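Long-range contact in transcriptional regulator, LacI family (Corynebacterium glutamicum, PDB 3H5T), which acts as an inositol-dependent transcriptional activator that binds a palindromic promoter motif and helps regulate cell wall biogenesis: residues Gly69-Leu79 with Thr102-Pro111. Residues are numbered along the deposited sequence; the frame is centred on the assembly and turned at random.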
loop_
_atom_site.group_PDB
_atom_site.type_symbol
_atom_site.label_atom_id
_atom_site.label_comp_id
_atom_site.label_asym_id
_atom_site.label_seq_id
_atom_site.Cartn_x
_atom_site.Cartn_y
_atom_site.Cartn_z
ATOM N N GLY A 69 19.340 -7.325 -14.310
ATOM C CA GLY A 69 18.982 -6.002 -14.803
ATOM C C GLY A 69 18.332 -5.156 -13.717
ATOM O O GLY A 69 18.759 -5.195 -12.565
ATOM N N ALA A 70 17.304 -4.387 -14.066
ATOM C CA ALA A 70 16.617 -3.565 -13.071
ATOM C C ALA A 70 15.131 -3.420 -13.356
ATOM O O ALA A 70 14.716 -3.442 -14.508
ATOM C CB ALA A 70 17.259 -2.182 -12.988
ATOM N N ILE A 71 14.334 -3.288 -12.296
ATOM C CA ILE A 71 12.889 -3.098 -12.435
ATOM C C ILE A 71 12.508 -1.780 -11.765
ATOM O O ILE A 71 13.164 -1.343 -10.815
ATOM C CB ILE A 71 12.067 -4.253 -11.788
ATOM C CG1 ILE A 71 12.247 -4.252 -10.273
ATOM C CG2 ILE A 71 12.499 -5.599 -12.377
ATOM C CD1 ILE A 71 11.395 -5.287 -9.547
ATOM N N GLY A 72 11.458 -1.141 -12.266
ATOM C CA GLY A 72 11.032 0.124 -11.692
ATOM C C GLY A 72 9.660 0.098 -11.036
ATOM O O GLY A 72 8.918 -0.889 -11.126
ATOM N N VAL A 73 9.335 1.195 -10.356
ATOM C CA VAL A 73 8.053 1.353 -9.691
ATOM C C VAL A 73 7.617 2.795 -9.931
ATOM O O VAL A 73 8.260 3.734 -9.455
ATOM C CB VAL A 73 8.157 1.094 -8.174
ATOM C CG1 VAL A 73 6.787 1.276 -7.513
ATOM C CG2 VAL A 73 8.668 -0.312 -7.930
ATOM N N LEU A 74 6.538 2.964 -10.687
ATOM C CA LEU A 74 6.038 4.288 -10.989
ATOM C C LEU A 74 5.143 4.736 -9.860
ATOM O O LEU A 74 4.135 4.103 -9.564
ATOM C CB LEU A 74 5.258 4.288 -12.297
ATOM C CG LEU A 74 4.851 5.682 -12.779
ATOM C CD1 LEU A 74 5.343 5.898 -14.202
ATOM C CD2 LEU A 74 3.350 5.831 -12.683
ATOM N N LEU A 75 5.528 5.840 -9.236
ATOM C CA LEU A 75 4.789 6.399 -8.115
ATOM C C LEU A 75 4.248 7.762 -8.545
ATOM O O LEU A 75 5.009 8.667 -8.891
ATOM C CB LEU A 75 5.737 6.555 -6.907
ATOM C CG LEU A 75 5.150 6.607 -5.494
ATOM C CD1 LEU A 75 4.410 5.326 -5.217
ATOM C CD2 LEU A 75 6.249 6.769 -4.472
ATOM N N THR A 76 2.930 7.907 -8.530
ATOM C CA THR A 76 2.317 9.168 -8.911
ATOM C C THR A 76 2.283 10.106 -7.676
ATOM O O THR A 76 1.307 10.810 -7.413
ATOM C CB THR A 76 0.905 8.894 -9.526
ATOM O OG1 THR A 76 0.580 9.943 -10.434
ATOM C CG2 THR A 76 -0.168 8.787 -8.462
ATOM N N GLU A 77 3.392 10.100 -6.937
ATOM C CA GLU A 77 3.574 10.905 -5.724
ATOM C C GLU A 77 5.015 11.384 -5.645
ATOM O O GLU A 77 5.850 10.996 -6.461
ATOM C CB GLU A 77 3.333 10.073 -4.454
ATOM C CG GLU A 77 1.999 9.401 -4.342
ATOM C CD GLU A 77 0.875 10.391 -4.324
ATOM O OE1 GLU A 77 1.158 11.595 -4.144
ATOM O OE2 GLU A 77 -0.289 9.963 -4.483
ATOM N N ASP A 78 5.302 12.221 -4.648
ATOM C CA ASP A 78 6.664 12.691 -4.424
ATOM C C ASP A 78 7.461 11.456 -3.988
ATOM O O ASP A 78 6.938 10.585 -3.282
ATOM C CB ASP A 78 6.713 13.734 -3.300
ATOM C CG ASP A 78 6.227 15.103 -3.744
ATOM O OD1 ASP A 78 6.693 15.582 -4.807
ATOM O OD2 ASP A 78 5.394 15.709 -3.022
ATOM N N LEU A 79 8.716 11.382 -4.411
ATOM C CA LEU A 79 9.583 10.264 -4.064
ATOM C C LEU A 79 9.609 9.963 -2.566
ATOM O O LEU A 79 9.895 8.832 -2.169
ATOM C CB LEU A 79 11.007 10.547 -4.535
ATOM C CG LEU A 79 11.919 9.333 -4.612
ATOM C CD1 LEU A 79 11.304 8.295 -5.542
ATOM C CD2 LEU A 79 13.283 9.766 -5.113
ATOM N N THR A 102 17.986 -7.651 -7.875
ATOM C CA THR A 102 17.539 -6.755 -8.935
ATOM C C THR A 102 17.481 -5.304 -8.455
ATOM O O THR A 102 16.878 -5.005 -7.419
ATOM C CB THR A 102 16.118 -7.134 -9.427
ATOM O OG1 THR A 102 16.135 -8.444 -10.002
ATOM C CG2 THR A 102 15.622 -6.133 -10.455
ATOM N N GLN A 103 18.100 -4.402 -9.214
ATOM C CA GLN A 103 18.072 -2.989 -8.863
ATOM C C GLN A 103 16.610 -2.552 -8.941
ATOM O O GLN A 103 15.894 -2.962 -9.846
ATOM C CB GLN A 103 18.917 -2.171 -9.847
ATOM C CG GLN A 103 20.408 -2.485 -9.816
ATOM C CD GLN A 103 21.200 -1.735 -10.882
ATOM O OE1 GLN A 103 21.078 -0.518 -11.033
ATOM N NE2 GLN A 103 22.032 -2.460 -11.613
ATOM N N LEU A 104 16.169 -1.747 -7.979
ATOM C CA LEU A 104 14.791 -1.248 -7.930
ATOM C C LEU A 104 14.815 0.266 -8.129
ATOM O O LEU A 104 15.369 0.995 -7.322
ATOM C CB LEU A 104 14.145 -1.590 -6.581
ATOM C CG LEU A 104 12.687 -1.160 -6.358
ATOM C CD1 LEU A 104 11.831 -1.649 -7.513
ATOM C CD2 LEU A 104 12.167 -1.716 -5.040
ATOM N N THR A 105 14.215 0.731 -9.212
ATOM C CA THR A 105 14.203 2.148 -9.529
ATOM C C THR A 105 12.854 2.810 -9.311
ATOM O O THR A 105 11.884 2.514 -10.017
ATOM C CB THR A 105 14.637 2.347 -10.985
ATOM O OG1 THR A 105 16.010 1.973 -11.110
ATOM C CG2 THR A 105 14.454 3.785 -11.426
ATOM N N LEU A 106 12.797 3.707 -8.332
ATOM C CA LEU A 106 11.570 4.431 -8.027
ATOM C C LEU A 106 11.462 5.593 -9.005
ATOM O O LEU A 106 12.406 6.375 -9.154
ATOM C CB LEU A 106 11.614 4.944 -6.590
ATOM C CG LEU A 106 11.800 3.867 -5.521
ATOM C CD1 LEU A 106 11.971 4.519 -4.164
ATOM C CD2 LEU A 106 10.598 2.938 -5.520
ATOM N N ILE A 107 10.314 5.686 -9.676
ATOM C CA ILE A 107 10.059 6.724 -10.678
ATOM C C ILE A 107 8.980 7.681 -10.167
ATOM O O ILE A 107 7.805 7.311 -10.089
ATOM C CB ILE A 107 9.546 6.100 -12.021
ATOM C CG1 ILE A 107 10.382 4.878 -12.408
ATOM C CG2 ILE A 107 9.636 7.105 -13.147
ATOM C CD1 ILE A 107 9.768 4.070 -13.557
ATOM N N PRO A 108 9.360 8.920 -9.817
ATOM C CA PRO A 108 8.440 9.944 -9.314
ATOM C C PRO A 108 7.634 10.586 -10.441
ATOM O O PRO A 108 8.177 11.354 -11.230
ATOM C CB PRO A 108 9.372 10.970 -8.662
ATOM C CG PRO A 108 10.652 10.230 -8.436
ATOM C CD PRO A 108 10.751 9.367 -9.663
ATOM N N ALA A 109 6.341 10.296 -10.511
ATOM C CA ALA A 109 5.509 10.869 -11.559
ATOM C C ALA A 109 4.557 11.896 -10.977
ATOM O O ALA A 109 3.865 11.626 -9.997
ATOM C CB ALA A 109 4.729 9.775 -12.254
ATOM N N SER A 110 4.511 13.077 -11.578
ATOM C CA SER A 110 3.622 14.118 -11.081
ATOM C C SER A 110 2.152 13.798 -11.322
ATOM O O SER A 110 1.770 13.356 -12.408
ATOM C CB SER A 110 3.938 15.461 -11.734
ATOM O OG SER A 110 2.962 16.421 -11.354
ATOM N N PRO A 111 1.309 14.009 -10.299
ATOM C CA PRO A 111 -0.135 13.755 -10.376
ATOM C C PRO A 111 -0.939 14.985 -10.810
ATOM O O PRO A 111 -2.165 14.944 -10.860
ATOM C CB PRO A 111 -0.474 13.323 -8.957
ATOM C CG PRO A 111 0.426 14.193 -8.147
ATOM C CD PRO A 111 1.743 14.093 -8.891
#
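Leu75 O accepts the N-H of Ala109 at 2.7 Å and a weak bond from Glu77 N in the turn after the strand. The first closes a parallel ladder between strands 70-75 and 103-108, whose N-to-C directions differ by 24°. Helices 81-84 and 86-98 lie in the connection between them, and strand 103-108 ends up at the edge of the sheet with 70-75 next to it and 132-135 beyond: the beta-alpha-beta opening of a periplasmic-binding-protein-like subdomain, as in LacI-family regulators.

Six bonds make the ladder, and their donors show the parallel pattern: Ile71, Val73 and Leu75 each use both N and O toward the edge strand, whereas Gly72 and Leu74 bond to strand 132-135 and to Gly131. The straightest, Leu75 N to Ile107 O, measures 2.8 Å with 175° at the hydrogen; Val73 N to Thr105 O is more bent.

Side chains pack on both faces. On one, the CD1 branch of Leu104 reaches diagonally across to Val73 CG2, 3.5 Å away and two residues beyond its partner Ile71, whose CG1 it also meets; with CG anti to the backbone N, chi2 (52°) turns CD1 toward strand 70-75. Leu106 CD2 approaches Val73 CB, and Leu106 also touches Ala82 and Phe83 of helix 81-84. On the opposite face, Ala70 CB sits 3.6 Å from Gln103 CB, and Leu74 CG meets Ala109 CB beside His143.

Beyond the strand the chain turns back, and Leu79 lays its CD1 over the edge strand, 3.5 Å from Leu106 CB and equally close to Pro108 CG. Glu77, carried by the same turn, forms a salt bridge with Arg198. Past the ladder, the ring of Pro111 abuts the backbone of Thr76, its CB 3.4 Å from Thr76 O.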